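Local coordinates for DnaD domain protein (Enterococcus faecalis, PDB 2I5U), which is of unknown function but, as a DnaB/DnaD-family protein, probably takes part in initiating DNA replication, this chain being one all-helical domain of it, at residues I7-F13 with I49-I53; W27-F31 with L67-E71. All coordinates share one frame; numbering follows the deposited sequence.

Interaction 1: I7-F13 with I49-I53; sequences IWENNGF and IEIAI
Trp8 and Ile49 bring the two backbones to a CA-CA distance of 7.2 Å, and Asn11 and Ile53 repeat much the same spacing further along. Residues 7-9 are the last turn of helix 2-9; Asn10 is the first to leave helical angles, and the chain then turns toward Phe13. Residues 49-53, in contrast, are helical throughout, so one turn of helix 38-55 faces both a helix end and the turn after it.

Ile7 and Ile49 lie alongside each other, pointing opposite ways, Ile7 CG2 lying 3.8 Å from Ile49 CD1. In Ile7 the longer branch extends opposite the backbone N (chi1 -168°); the Ile7 side chain runs roughly perpendicular to that of Glu50, its CD1 3.6 Å from the aliphatic Glu50 CG. Ile49 CD1 also approaches the edge of the Trp8 indole. The contact closes helix 2-9 on helix 38-55 at one end of a small four-helix domain, with Ile49 and Ala52 on its buried side; Ile49 also touches Ile63, and Ala52 Tyr62, both on helix 60-73.

Beyond the helix end, Phe13 takes over. Its ring presents an edge to Ile53, with CE2 3.7 Å from Ile53 CG1, while Ile49 CG2 approaches CZ obliquely at 3.8 Å. The same residue folds back on its own segment, its CB standing 3.2 Å above one face of the Trp8 ring, toward the rim. Ile53 CD1 is directed at Asn11, 3.5 Å from CB. Of the turn's polar groups, the carbonyl O of Asn11 accepts a hydrogen bond from Arg58 NH1, which ties the turn to the loop following helix 38-55.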
ATOM      1  N   ILE A   7       4.103   5.284  -8.056  1.00 17.84           N
ATOM      2  CA  ILE A   7       5.009   5.585  -6.968  1.00 17.17           C
ATOM      3  C   ILE A   7       5.983   4.434  -6.740  1.00 16.59           C
ATOM      4  O   ILE A   7       7.159   4.660  -6.480  1.00 16.98           O
ATOM      5  CB  ILE A   7       4.301   6.060  -5.663  1.00 16.59           C
ATOM      6  CG1 ILE A   7       5.349   6.624  -4.700  1.00 16.70           C
ATOM      7  CG2 ILE A   7       3.471   4.953  -5.025  1.00 18.04           C
ATOM      8  CD1 ILE A   7       4.817   7.339  -3.522  1.00 19.07           C
ATOM      9  N   TRP A   8       5.519   3.192  -6.871  1.00 15.83           N
ATOM     10  CA  TRP A   8       6.378   2.021  -6.774  1.00 15.86           C
ATOM     11  C   TRP A   8       7.462   2.034  -7.854  1.00 15.38           C
ATOM     12  O   TRP A   8       8.669   1.997  -7.569  1.00 16.04           O
ATOM     13  CB  TRP A   8       5.520   0.761  -6.895  1.00 16.02           C
ATOM     14  CG  TRP A   8       6.234  -0.560  -6.795  1.00 16.30           C
ATOM     15  CD1 TRP A   8       6.904  -1.211  -7.789  1.00 17.62           C
ATOM     16  CD2 TRP A   8       6.264  -1.436  -5.659  1.00 16.75           C
ATOM     17  NE1 TRP A   8       7.372  -2.417  -7.338  1.00 18.54           N
ATOM     18  CE2 TRP A   8       6.997  -2.576  -6.033  1.00 17.10           C
ATOM     19  CE3 TRP A   8       5.754  -1.356  -4.344  1.00 16.59           C
ATOM     20  CZ2 TRP A   8       7.254  -3.619  -5.148  1.00 18.69           C
ATOM     21  CZ3 TRP A   8       5.999  -2.411  -3.480  1.00 18.07           C
ATOM     22  CH2 TRP A   8       6.731  -3.519  -3.888  1.00 17.96           C
ATOM     23  N   GLU A   9       7.034   2.109  -9.114  1.00 16.12           N
ATOM     24  CA  GLU A   9       7.964   1.940 -10.221  1.00 16.74           C
ATOM     25  C   GLU A   9       8.933   3.098 -10.434  1.00 16.80           C
ATOM     26  O   GLU A   9      10.003   2.895 -10.993  1.00 19.01           O
ATOM     27  CB  GLU A   9       7.200   1.611 -11.509  1.00 17.58           C
ATOM     28  CG  GLU A   9       6.505   0.272 -11.390  1.00 18.29           C
ATOM     29  CD  GLU A   9       5.882  -0.217 -12.665  1.00 20.12           C
ATOM     30  OE1 GLU A   9       5.616   0.621 -13.573  1.00 22.88           O
ATOM     31  OE2 GLU A   9       5.607  -1.453 -12.738  1.00 20.98           O
ATOM     32  N   ASN A  10       8.591   4.291  -9.954  1.00 16.26           N
ATOM     33  CA  ASN A  10       9.475   5.442 -10.097  1.00 15.68           C
ATOM     34  C   ASN A  10      10.368   5.678  -8.892  1.00 16.16           C
ATOM     35  O   ASN A  10      11.071   6.693  -8.831  1.00 17.79           O
ATOM     36  CB  ASN A  10       8.651   6.686 -10.426  1.00 15.75           C
ATOM     37  CG  ASN A  10       8.101   6.627 -11.821  1.00 16.98           C
ATOM     38  OD1 ASN A  10       8.850   6.838 -12.788  1.00 19.68           O
ATOM     39  ND2 ASN A  10       6.814   6.300 -11.953  1.00 19.74           N
ATOM     40  N   ASN A  11      10.362   4.755  -7.940  1.00 15.91           N
ATOM     41  CA  ASN A  11      11.119   4.984  -6.719  1.00 16.25           C
ATOM     42  C   ASN A  11      12.047   3.850  -6.353  1.00 16.85           C
ATOM     43  O   ASN A  11      12.425   3.710  -5.192  1.00 17.41           O
ATOM     44  CB  ASN A  11      10.181   5.392  -5.574  1.00 16.07           C
ATOM     45  CG  ASN A  11       9.658   6.784  -5.745  1.00 17.09           C
ATOM     46  OD1 ASN A  11       8.480   7.001  -6.068  1.00 19.25           O
ATOM     47  ND2 ASN A  11      10.532   7.742  -5.594  1.00 16.18           N
ATOM     48  N   GLY A  12      12.466   3.102  -7.360  1.00 17.64           N
ATOM     49  CA  GLY A  12      13.523   2.102  -7.188  1.00 18.32           C
ATOM     50  C   GLY A  12      13.073   0.772  -6.631  1.00 18.68           C
ATOM     51  O   GLY A  12      13.911  -0.013  -6.158  1.00 20.91           O
ATOM     52  N   PHE A  13      11.776   0.501  -6.669  1.00 18.19           N
ATOM     53  CA  PHE A  13      11.245  -0.810  -6.307  1.00 18.14           C
ATOM     54  C   PHE A  13      11.313  -1.796  -7.462  1.00 19.22           C
ATOM     55  O   PHE A  13      10.973  -2.957  -7.279  1.00 19.62           O
ATOM     56  CB  PHE A  13       9.780  -0.705  -5.919  1.00 18.13           C
ATOM     57  CG  PHE A  13       9.515  -0.038  -4.582  1.00 16.92           C
ATOM     58  CD1 PHE A  13       9.125  -0.800  -3.479  1.00 17.50           C
ATOM     59  CD2 PHE A  13       9.528   1.346  -4.461  1.00 17.73           C
ATOM     60  CE1 PHE A  13       8.858  -0.199  -2.277  1.00 18.41           C
ATOM     61  CE2 PHE A  13       9.251   1.947  -3.252  1.00 16.79           C
ATOM     62  CZ  PHE A  13       8.893   1.173  -2.163  1.00 17.68           C
ATOM     63  N   ILE A  49       4.031   3.348   1.132  1.00 16.84           N
ATOM     64  CA  ILE A  49       5.160   3.269   0.189  1.00 17.08           C
ATOM     65  C   ILE A  49       6.148   4.408   0.413  1.00 17.24           C
ATOM     66  O   ILE A  49       7.382   4.193   0.429  1.00 17.42           O
ATOM     67  CB  ILE A  49       4.672   3.251  -1.278  1.00 17.83           C
ATOM     68  CG1 ILE A  49       3.962   1.926  -1.536  1.00 17.77           C
ATOM     69  CG2 ILE A  49       5.827   3.413  -2.247  1.00 18.03           C
ATOM     70  CD1 ILE A  49       3.188   1.867  -2.895  1.00 17.62           C
ATOM     71  N   GLU A  50       5.629   5.598   0.653  1.00 17.43           N
ATOM     72  CA  GLU A  50       6.481   6.757   0.991  1.00 18.37           C
ATOM     73  C   GLU A  50       7.309   6.500   2.243  1.00 16.85           C
ATOM     74  O   GLU A  50       8.504   6.815   2.294  1.00 17.44           O
ATOM     75  CB  GLU A  50       5.628   8.006   1.203  1.00 18.27           C
ATOM     76  CG  GLU A  50       5.074   8.544  -0.096  1.00 22.60           C
ATOM     77  CD  GLU A  50       4.272   9.811   0.069  1.00 23.94           C
ATOM     78  OE1 GLU A  50       3.468   9.894   1.023  1.00 30.06           O
ATOM     79  OE2 GLU A  50       4.437  10.725  -0.781  1.00 32.06           O
ATOM     80  N   ILE A  51       6.676   5.915   3.254  1.00 16.57           N
ATOM     81  CA  ILE A  51       7.382   5.570   4.509  1.00 16.75           C
ATOM     82  C   ILE A  51       8.519   4.568   4.235  1.00 16.10           C
ATOM     83  O   ILE A  51       9.624   4.714   4.737  1.00 16.55           O
ATOM     84  CB  ILE A  51       6.386   5.019   5.553  1.00 16.50           C
ATOM     85  CG1 ILE A  51       5.470   6.137   6.066  1.00 17.71           C
ATOM     86  CG2 ILE A  51       7.107   4.380   6.719  1.00 16.85           C
ATOM     87  CD1 ILE A  51       4.248   5.662   6.833  1.00 18.88           C
ATOM     88  N   ALA A  52       8.249   3.591   3.389  1.00 15.99           N
ATOM     89  CA  ALA A  52       9.235   2.589   3.026  1.00 15.85           C
ATOM     90  C   ALA A  52      10.399   3.209   2.254  1.00 15.78           C
ATOM     91  O   ALA A  52      11.554   2.824   2.446  1.00 15.44           O
ATOM     92  CB  ALA A  52       8.559   1.471   2.188  1.00 16.06           C
ATOM     93  N   ILE A  53      10.097   4.142   1.357  1.00 15.44           N
ATOM     94  CA  ILE A  53      11.153   4.869   0.638  1.00 15.42           C
ATOM     95  C   ILE A  53      12.072   5.601   1.622  1.00 15.59           C
ATOM     96  O   ILE A  53      13.303   5.496   1.551  1.00 15.03           O
ATOM     97  CB  ILE A  53      10.590   5.881  -0.376  1.00 15.88           C
ATOM     98  CG1 ILE A  53       9.880   5.160  -1.518  1.00 15.57           C
ATOM     99  CG2 ILE A  53      11.736   6.721  -0.985  1.00 15.08           C
ATOM    100  CD1 ILE A  53       8.946   6.062  -2.314  1.00 16.17           C
TER

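Interaction 2: W27-F31 with L67-E71; sequences WISDF and LKDWE
Trp27 lays one face of its indole against Leu67: Leu67 CB sits 3.6 Å from the centroid of the six-membered ring and 10° off its normal, a CH-pi contact. Leu67 CD1 continues this cover over the pyrrole part, 3.7 Å from Trp27 CD1. The rim of the ring meets different groups, since Lys68 CG and Glu71 CB both lie in its plane at the edge.

Phe31 points its far end at the helix 60-73 backbone. Its CE1 is 3.6 Å from Glu71 CA, and Trp70 C lies near the ring plane at the edge; the Leu67 side chain runs roughly perpendicular to that of Phe31, with CD2 nearest the ring at CE2.

Glu71 reaches back between the two helices because its CG stands opposite the backbone N (chi1 176°) and the chain beyond stays extended. Its carboxylate is steeply inclined to the Trp27 ring, with OE1 3.5 Å from Trp27 CZ3. OE2 lies 4.0 Å from Asp30 OD2, a like-charge approach that could raise the pKa of either acid. A water donates to Glu71 OE2 and to Asp30 O, 2.6 Å from each, bridging carboxylate and backbone.

With segment axes only 16° from parallel, these are near-parallel helices held 11.2 Å apart by two aromatic side chains of helix 18-32, Trp27 and Phe31, within an all-helical DnaB/DnaD-family domain.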
ATOM      1  N   TRP A  27      -5.536  -5.433  -0.410  1.00 19.21           N
ATOM      2  CA  TRP A  27      -5.435  -4.477   0.691  1.00 19.37           C
ATOM      3  C   TRP A  27      -6.486  -3.393   0.567  1.00 20.09           C
ATOM      4  O   TRP A  27      -7.081  -2.992   1.563  1.00 20.05           O
ATOM      5  CB  TRP A  27      -4.040  -3.834   0.737  1.00 19.38           C
ATOM      6  CG  TRP A  27      -3.115  -4.525   1.672  1.00 18.91           C
ATOM      7  CD1 TRP A  27      -1.944  -5.182   1.368  1.00 19.86           C
ATOM      8  CD2 TRP A  27      -3.270  -4.610   3.075  1.00 20.00           C
ATOM      9  NE1 TRP A  27      -1.380  -5.675   2.510  1.00 18.68           N
ATOM     10  CE2 TRP A  27      -2.178  -5.344   3.576  1.00 18.32           C
ATOM     11  CE3 TRP A  27      -4.256  -4.164   3.965  1.00 19.19           C
ATOM     12  CZ2 TRP A  27      -2.035  -5.632   4.939  1.00 20.04           C
ATOM     13  CZ3 TRP A  27      -4.112  -4.435   5.317  1.00 20.03           C
ATOM     14  CH2 TRP A  27      -3.010  -5.176   5.789  1.00 19.89           C
ATOM     15  N   ILE A  28      -6.720  -2.916  -0.649  1.00 20.68           N
ATOM     16  CA  ILE A  28      -7.764  -1.919  -0.876  1.00 21.12           C
ATOM     17  C   ILE A  28      -9.120  -2.493  -0.445  1.00 21.09           C
ATOM     18  O   ILE A  28      -9.897  -1.818   0.264  1.00 21.49           O
ATOM     19  CB  ILE A  28      -7.800  -1.441  -2.354  1.00 20.98           C
ATOM     20  CG1 ILE A  28      -6.559  -0.602  -2.664  1.00 21.07           C
ATOM     21  CG2 ILE A  28      -9.075  -0.636  -2.635  1.00 20.64           C
ATOM     22  CD1 ILE A  28      -6.363  -0.340  -4.138  1.00 22.04           C
ATOM     23  N   SER A  29      -9.392  -3.736  -0.842  0.50 21.32           N
ATOM     24  CA  SER A  29     -10.630  -4.420  -0.449  0.50 21.67           C
ATOM     25  C   SER A  29     -10.747  -4.549   1.068  1.00 21.23           C
ATOM     26  O   SER A  29     -11.849  -4.370   1.639  1.00 20.73           O
ATOM     27  CB  SER A  29     -10.696  -5.797  -1.097  1.00 22.58           C
ATOM     28  OG  SER A  29     -10.954  -5.679  -2.487  0.50 25.78           O
ATOM     29  N   ASP A  30      -9.636  -4.860   1.730  1.00 20.39           N
ATOM     30  CA  ASP A  30      -9.648  -5.073   3.170  1.00 21.49           C
ATOM     31  C   ASP A  30      -9.903  -3.777   3.935  1.00 21.62           C
ATOM     32  O   ASP A  30     -10.646  -3.770   4.921  1.00 20.70           O
ATOM     33  CB  ASP A  30      -8.377  -5.784   3.649  1.00 21.80           C
ATOM     34  CG  ASP A  30      -8.425  -7.294   3.421  1.00 24.41           C
ATOM     35  OD1 ASP A  30      -9.501  -7.840   3.072  1.00 27.63           O
ATOM     36  OD2 ASP A  30      -7.383  -7.940   3.603  1.00 27.19           O
ATOM     37  N   PHE A  31      -9.351  -2.669   3.455  1.00 22.22           N
ATOM     38  CA  PHE A  31      -9.639  -1.376   4.076  1.00 22.47           C
ATOM     39  C   PHE A  31     -11.074  -0.980   3.825  1.00 22.49           C
ATOM     40  O   PHE A  31     -11.713  -0.402   4.712  1.00 23.35           O
ATOM     41  CB  PHE A  31      -8.657  -0.288   3.634  1.00 22.91           C
ATOM     42  CG  PHE A  31      -7.354  -0.328   4.386  1.00 22.09           C
ATOM     43  CD1 PHE A  31      -7.300   0.037   5.727  1.00 22.91           C
ATOM     44  CD2 PHE A  31      -6.200  -0.794   3.786  1.00 23.70           C
ATOM     45  CE1 PHE A  31      -6.094  -0.030   6.430  1.00 23.51           C
ATOM     46  CE2 PHE A  31      -5.006  -0.856   4.499  1.00 23.20           C
ATOM     47  CZ  PHE A  31      -4.963  -0.486   5.810  1.00 22.94           C
ATOM     48  N   LEU A  67       0.781  -1.617   6.874  1.00 18.10           N
ATOM     49  CA  LEU A  67      -0.652  -1.702   6.584  1.00 18.94           C
ATOM     50  C   LEU A  67      -1.425  -2.579   7.582  1.00 19.96           C
ATOM     51  O   LEU A  67      -2.577  -2.285   7.894  1.00 20.82           O
ATOM     52  CB  LEU A  67      -0.875  -2.206   5.150  1.00 18.27           C
ATOM     53  CG  LEU A  67      -0.346  -1.291   4.046  1.00 18.44           C
ATOM     54  CD1 LEU A  67      -0.490  -2.018   2.718  1.00 18.74           C
ATOM     55  CD2 LEU A  67      -1.039   0.057   4.051  1.00 17.27           C
ATOM     56  N   LYS A  68      -0.824  -3.671   8.047  1.00 19.78           N
ATOM     57  CA  LYS A  68      -1.509  -4.547   9.029  1.00 21.15           C
ATOM     58  C   LYS A  68      -1.805  -3.796  10.300  1.00 21.26           C
ATOM     59  O   LYS A  68      -2.868  -4.015  10.945  1.00 19.98           O
ATOM     60  CB  LYS A  68      -0.661  -5.765   9.379  1.00 21.66           C
ATOM     61  CG  LYS A  68      -0.627  -6.816   8.319  1.00 23.50           C
ATOM     62  CD  LYS A  68       0.187  -8.009   8.772  1.00 24.68           C
ATOM     63  CE  LYS A  68       0.336  -9.042   7.663  1.00 26.51           C
ATOM     64  NZ  LYS A  68       1.259 -10.193   8.021  1.00 29.59           N
ATOM     65  N   ASP A  69      -0.856  -2.952  10.716  0.50 21.49           N
ATOM     66  CA  ASP A  69      -1.037  -2.098  11.891  0.50 22.13           C
ATOM     67  C   ASP A  69      -2.245  -1.210  11.683  0.50 22.46           C
ATOM     68  O   ASP A  69      -3.190  -1.224  12.471  0.50 22.62           O
ATOM     69  CB  ASP A  69       0.180  -1.195  12.122  0.50 21.95           C
ATOM     70  CG  ASP A  69       1.388  -1.946  12.603  0.50 23.00           C
ATOM     71  OD1 ASP A  69       1.229  -3.016  13.213  0.50 23.06           O
ATOM     72  OD2 ASP A  69       2.511  -1.447  12.392  0.50 25.12           O
ATOM     73  N   TRP A  70      -2.216  -0.459  10.591  1.00 22.41           N
ATOM     74  CA  TRP A  70      -3.259   0.510  10.310  1.00 22.32           C
ATOM     75  C   TRP A  70      -4.634  -0.147  10.207  1.00 22.57           C
ATOM     76  O   TRP A  70      -5.636   0.405  10.690  1.00 22.55           O
ATOM     77  CB  TRP A  70      -2.914   1.262   9.018  1.00 21.94           C
ATOM     78  CG  TRP A  70      -1.683   2.128   9.144  1.00 21.21           C
ATOM     79  CD1 TRP A  70      -0.980   2.399  10.279  1.00 21.92           C
ATOM     80  CD2 TRP A  70      -1.032   2.856   8.090  1.00 21.09           C
ATOM     81  NE1 TRP A  70       0.076   3.221  10.002  1.00 21.71           N
ATOM     82  CE2 TRP A  70       0.067   3.525   8.665  1.00 20.90           C
ATOM     83  CE3 TRP A  70      -1.264   2.989   6.715  1.00 20.82           C
ATOM     84  CZ2 TRP A  70       0.918   4.357   7.921  1.00 21.16           C
ATOM     85  CZ3 TRP A  70      -0.405   3.812   5.967  1.00 20.42           C
ATOM     86  CH2 TRP A  70       0.669   4.474   6.571  1.00 21.03           C
ATOM     87  N   GLU A  71      -4.681  -1.335   9.618  1.00 22.62           N
ATOM     88  CA  GLU A  71      -5.945  -2.047   9.420  1.00 23.09           C
ATOM     89  C   GLU A  71      -6.557  -2.476  10.746  1.00 24.09           C
ATOM     90  O   GLU A  71      -7.761  -2.269  10.977  1.00 22.66           O
ATOM     91  CB  GLU A  71      -5.731  -3.280   8.543  1.00 23.06           C
ATOM     92  CG  GLU A  71      -6.989  -4.128   8.367  1.00 22.75           C
ATOM     93  CD  GLU A  71      -6.705  -5.484   7.780  1.00 22.84           C
ATOM     94  OE1 GLU A  71      -5.619  -6.050   8.053  1.00 22.11           O
ATOM     95  OE2 GLU A  71      -7.588  -6.017   7.049  1.00 25.14           O
TER
HETATM   96  O   HOH W   1     -10.175  -5.652   6.705  1.00 29.49           O

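Interactions 1 and 2 lie on opposite sides of the chain's centre, 18 Å apart between their centres, and together involve all four helices. Their segments alternate along the chain: 7-13, 27-31, 49-53, 67-71. Interaction 1 joins the end of helix 2-9 and its following turn to helix 38-55, whereas interaction 2 joins helix 18-32 to helix 60-73. The two pairings meet where Ile51 CD1 packs 3.7 Å from Trp70 CZ2, linking helix 38-55 to helix 60-73. Phe31 adds a further connection by touching Ala41 and Leu44 of helix 38-55. These crossed pairings make the chain one compact helical unit rather than two separate hairpins.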